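Local structure of VgrG protein (Vibrio cholerae O1 biovar el tor, 4GQK) at residues Gly26-Leu31 against Glu90-Pro95. The protein is a type VI secretion spike protein whose actin cross-linking domain, which binds ADP here, probably joins actin monomers covalently using ATP. Sequence-based numbering, arbitrary orientation.
Sequences GIENEL and ELVSYP. With ADP (adenosine-5'-diphosphate), chain B.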
loop_
_atom_site.group_PDB
_atom_site.type_symbol
_atom_site.label_atom_id
_atom_site.label_comp_id
_atom_site.label_asym_id
_atom_site.label_seq_id
_atom_site.Cartn_x
_atom_site.Cartn_y
_atom_site.Cartn_z
ATOM N N GLY A 26 -8.776 -1.237 -0.130
ATOM C CA GLY A 26 -8.029 -2.404 0.299
ATOM C C GLY A 26 -7.560 -2.168 1.713
ATOM O O GLY A 26 -7.357 -1.024 2.106
ATOM N N ILE A 27 -7.420 -3.226 2.493
ATOM C CA ILE A 27 -6.967 -3.149 3.887
ATOM C C ILE A 27 -5.824 -4.116 4.141
ATOM O O ILE A 27 -5.769 -5.179 3.528
ATOM C CB ILE A 27 -8.107 -3.285 4.940
ATOM C CG1 ILE A 27 -8.784 -4.675 4.900
ATOM C CG2 ILE A 27 -9.142 -2.148 4.793
ATOM C CD1 ILE A 27 -9.540 -5.100 6.189
ATOM N N GLU A 28 -4.915 -3.722 5.037
ATOM C CA GLU A 28 -3.735 -4.457 5.461
ATOM C C GLU A 28 -3.845 -4.573 6.966
ATOM O O GLU A 28 -4.242 -3.613 7.644
ATOM C CB GLU A 28 -2.444 -3.725 5.063
ATOM C CG GLU A 28 -2.137 -3.736 3.571
ATOM C CD GLU A 28 -0.937 -2.885 3.178
ATOM O OE1 GLU A 28 -1.027 -1.634 3.257
ATOM O OE2 GLU A 28 0.090 -3.475 2.770
ATOM N N ASN A 29 -3.534 -5.754 7.490
ATOM C CA ASN A 29 -3.698 -6.030 8.911
ATOM C C ASN A 29 -2.624 -6.968 9.482
ATOM O O ASN A 29 -2.687 -8.193 9.311
ATOM C CB ASN A 29 -5.106 -6.593 9.106
ATOM C CG ASN A 29 -5.546 -6.807 10.522
ATOM O OD1 ASN A 29 -6.302 -7.733 10.803
ATOM N ND2 ASN A 29 -5.120 -5.949 11.428
ATOM N N GLU A 30 -1.629 -6.378 10.144
ATOM C CA GLU A 30 -0.517 -7.121 10.748
ATOM C C GLU A 30 -0.939 -7.737 12.088
ATOM O O GLU A 30 -1.440 -7.036 12.963
ATOM C CB GLU A 30 0.721 -6.234 10.894
ATOM C CG GLU A 30 2.017 -7.017 11.028
ATOM C CD GLU A 30 3.244 -6.199 11.387
ATOM O OE1 GLU A 30 4.334 -6.802 11.513
ATOM O OE2 GLU A 30 3.122 -4.956 11.522
ATOM N N LEU A 31 -0.774 -9.060 12.221
ATOM C CA LEU A 31 -1.202 -9.786 13.410
ATOM C C LEU A 31 -0.190 -9.773 14.535
ATOM O O LEU A 31 1.011 -9.634 14.311
ATOM C CB LEU A 31 -1.611 -11.234 13.081
ATOM C CG LEU A 31 -2.636 -11.452 11.967
ATOM C CD1 LEU A 31 -2.814 -12.935 11.683
ATOM C CD2 LEU A 31 -3.973 -10.815 12.303
ATOM N N GLU A 90 0.725 -10.774 8.018
ATOM C CA GLU A 90 -0.087 -9.642 7.622
ATOM C C GLU A 90 -1.192 -10.130 6.714
ATOM O O GLU A 90 -0.941 -10.834 5.739
ATOM C CB GLU A 90 0.743 -8.545 6.965
ATOM C CG GLU A 90 -0.076 -7.312 6.598
ATOM C CD GLU A 90 0.713 -6.223 5.912
ATOM O OE1 GLU A 90 1.506 -6.549 4.999
ATOM O OE2 GLU A 90 0.556 -5.043 6.302
ATOM N N LEU A 91 -2.419 -9.766 7.056
ATOM C CA LEU A 91 -3.602 -10.109 6.268
ATOM C C LEU A 91 -3.910 -8.936 5.348
ATOM O O LEU A 91 -4.078 -7.800 5.813
ATOM C CB LEU A 91 -4.790 -10.484 7.161
ATOM C CG LEU A 91 -4.538 -11.522 8.264
ATOM C CD1 LEU A 91 -5.853 -11.892 8.950
ATOM C CD2 LEU A 91 -3.829 -12.793 7.728
ATOM N N VAL A 92 -3.817 -9.196 4.026
ATOM C CA VAL A 92 -3.981 -8.189 2.972
ATOM C C VAL A 92 -5.240 -8.481 2.128
ATOM O O VAL A 92 -5.271 -9.443 1.351
ATOM C CB VAL A 92 -2.687 -8.098 2.100
ATOM C CG1 VAL A 92 -2.793 -6.984 1.069
ATOM C CG2 VAL A 92 -1.441 -7.897 2.967
ATOM N N SER A 93 -6.276 -7.644 2.274
ATOM C CA SER A 93 -7.514 -7.846 1.524
ATOM C C SER A 93 -7.378 -7.690 0.017
ATOM O O SER A 93 -6.495 -6.983 -0.473
ATOM C CB SER A 93 -8.623 -6.936 2.033
ATOM O OG SER A 93 -8.524 -5.642 1.459
ATOM N N TYR A 94 -8.296 -8.334 -0.712
ATOM C CA TYR A 94 -8.428 -8.181 -2.148
ATOM C C TYR A 94 -9.296 -6.931 -2.223
ATOM O O TYR A 94 -10.268 -6.846 -1.464
ATOM C CB TYR A 94 -9.126 -9.416 -2.767
ATOM C CG TYR A 94 -8.156 -10.552 -3.015
ATOM C CD1 TYR A 94 -7.880 -11.488 -2.021
ATOM C CD2 TYR A 94 -7.437 -10.631 -4.203
ATOM C CE1 TYR A 94 -6.956 -12.511 -2.225
ATOM C CE2 TYR A 94 -6.506 -11.643 -4.417
ATOM C CZ TYR A 94 -6.264 -12.580 -3.423
ATOM O OH TYR A 94 -5.351 -13.582 -3.635
ATOM N N PRO A 95 -8.935 -5.908 -3.027
ATOM C CA PRO A 95 -9.745 -4.684 -3.046
ATOM C C PRO A 95 -11.206 -4.918 -3.407
ATOM O O PRO A 95 -11.543 -5.902 -4.079
ATOM C CB PRO A 95 -9.043 -3.826 -4.092
ATOM C CG PRO A 95 -8.308 -4.809 -4.958
ATOM C CD PRO A 95 -7.816 -5.809 -3.990
HETATM P PB ADP B . 3.152 -3.738 -0.432
HETATM O O1B ADP B . 3.684 -4.224 -1.761
HETATM O O2B ADP B . 3.579 -4.779 0.630
HETATM O O3B ADP B . 3.808 -2.379 -0.126
HETATM P PA ADP B . 0.530 -4.192 -1.526
HETATM O O1A ADP B . 1.103 -4.155 -2.896
HETATM O O2A ADP B . 0.254 -5.676 -1.185
HETATM O O3A ADP B . 1.556 -3.573 -0.462
HETATM O "O5'" ADP B . -0.783 -3.297 -1.523
HETATM C "C5'" ADP B . -1.551 -3.435 -0.332
HETATM C "C4'" ADP B . -2.961 -2.947 -0.495
HETATM O "O4'" ADP B . -3.232 -2.509 -1.844
HETATM C "C3'" ADP B . -4.062 -3.938 -0.131
HETATM O "O3'" ADP B . -4.842 -3.371 0.903
HETATM C "C2'" ADP B . -4.827 -4.102 -1.441
HETATM O "O2'" ADP B . -6.197 -4.403 -1.275
HETATM C "C1'" ADP B . -4.603 -2.738 -2.038
HETATM N N9 ADP B . -5.023 -2.500 -3.409
HETATM C C8 ADP B . -4.623 -3.156 -4.537
HETATM N N7 ADP B . -5.337 -2.870 -5.597
HETATM C C5 ADP B . -6.253 -1.931 -5.135
HETATM C C6 ADP B . -7.262 -1.187 -5.791
HETATM N N6 ADP B . -7.579 -1.336 -7.099
HETATM N N1 ADP B . -7.992 -0.323 -5.039
HETATM C C2 ADP B . -7.736 -0.235 -3.731
HETATM N N3 ADP B . -6.803 -0.877 -3.024
HETATM C C4 ADP B . -6.075 -1.705 -3.789
#
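The nucleotide pocket of the actin cross-linking domain is built on an antiparallel strand pair, 26-31 against 90-93. N29 and L91 form the hydrogen-bonded pair, N29 N to L91 O at 2.7 Å with a nearly straight return bond from L91 N to N29 O. Where the ladder ends, S93 substitutes its side chain for a carbonyl: chi1 of 83° sets OG between its own N and C, where it accepts I27 N at 2.9 Å while S93 N donates to I27 O. That leaves S93 O to take the ribose O2' of ADP at 2.7 Å; O3' bonds only weakly to I27 O. G26 suits its place because a CB there would run into O2'. V92 CG1, anti to its backbone N, lies 3.5 Å from ADP C3', and P95 lays CB and CG against the adenine. On V92's face, E28 and E90 bring their OE2 atoms to 3.9 Å, a like-charge pair; E28 OE2 also reaches ADP C5' (3.5 Å). On the opposite face L31 and L91 cross at about a right angle, apolar branches, L91 meeting M111 and L31 meeting F118 of helix 101-124. Strands 167-180 and 56-68 extend the pair beyond 24-32 and 85-97, respectively.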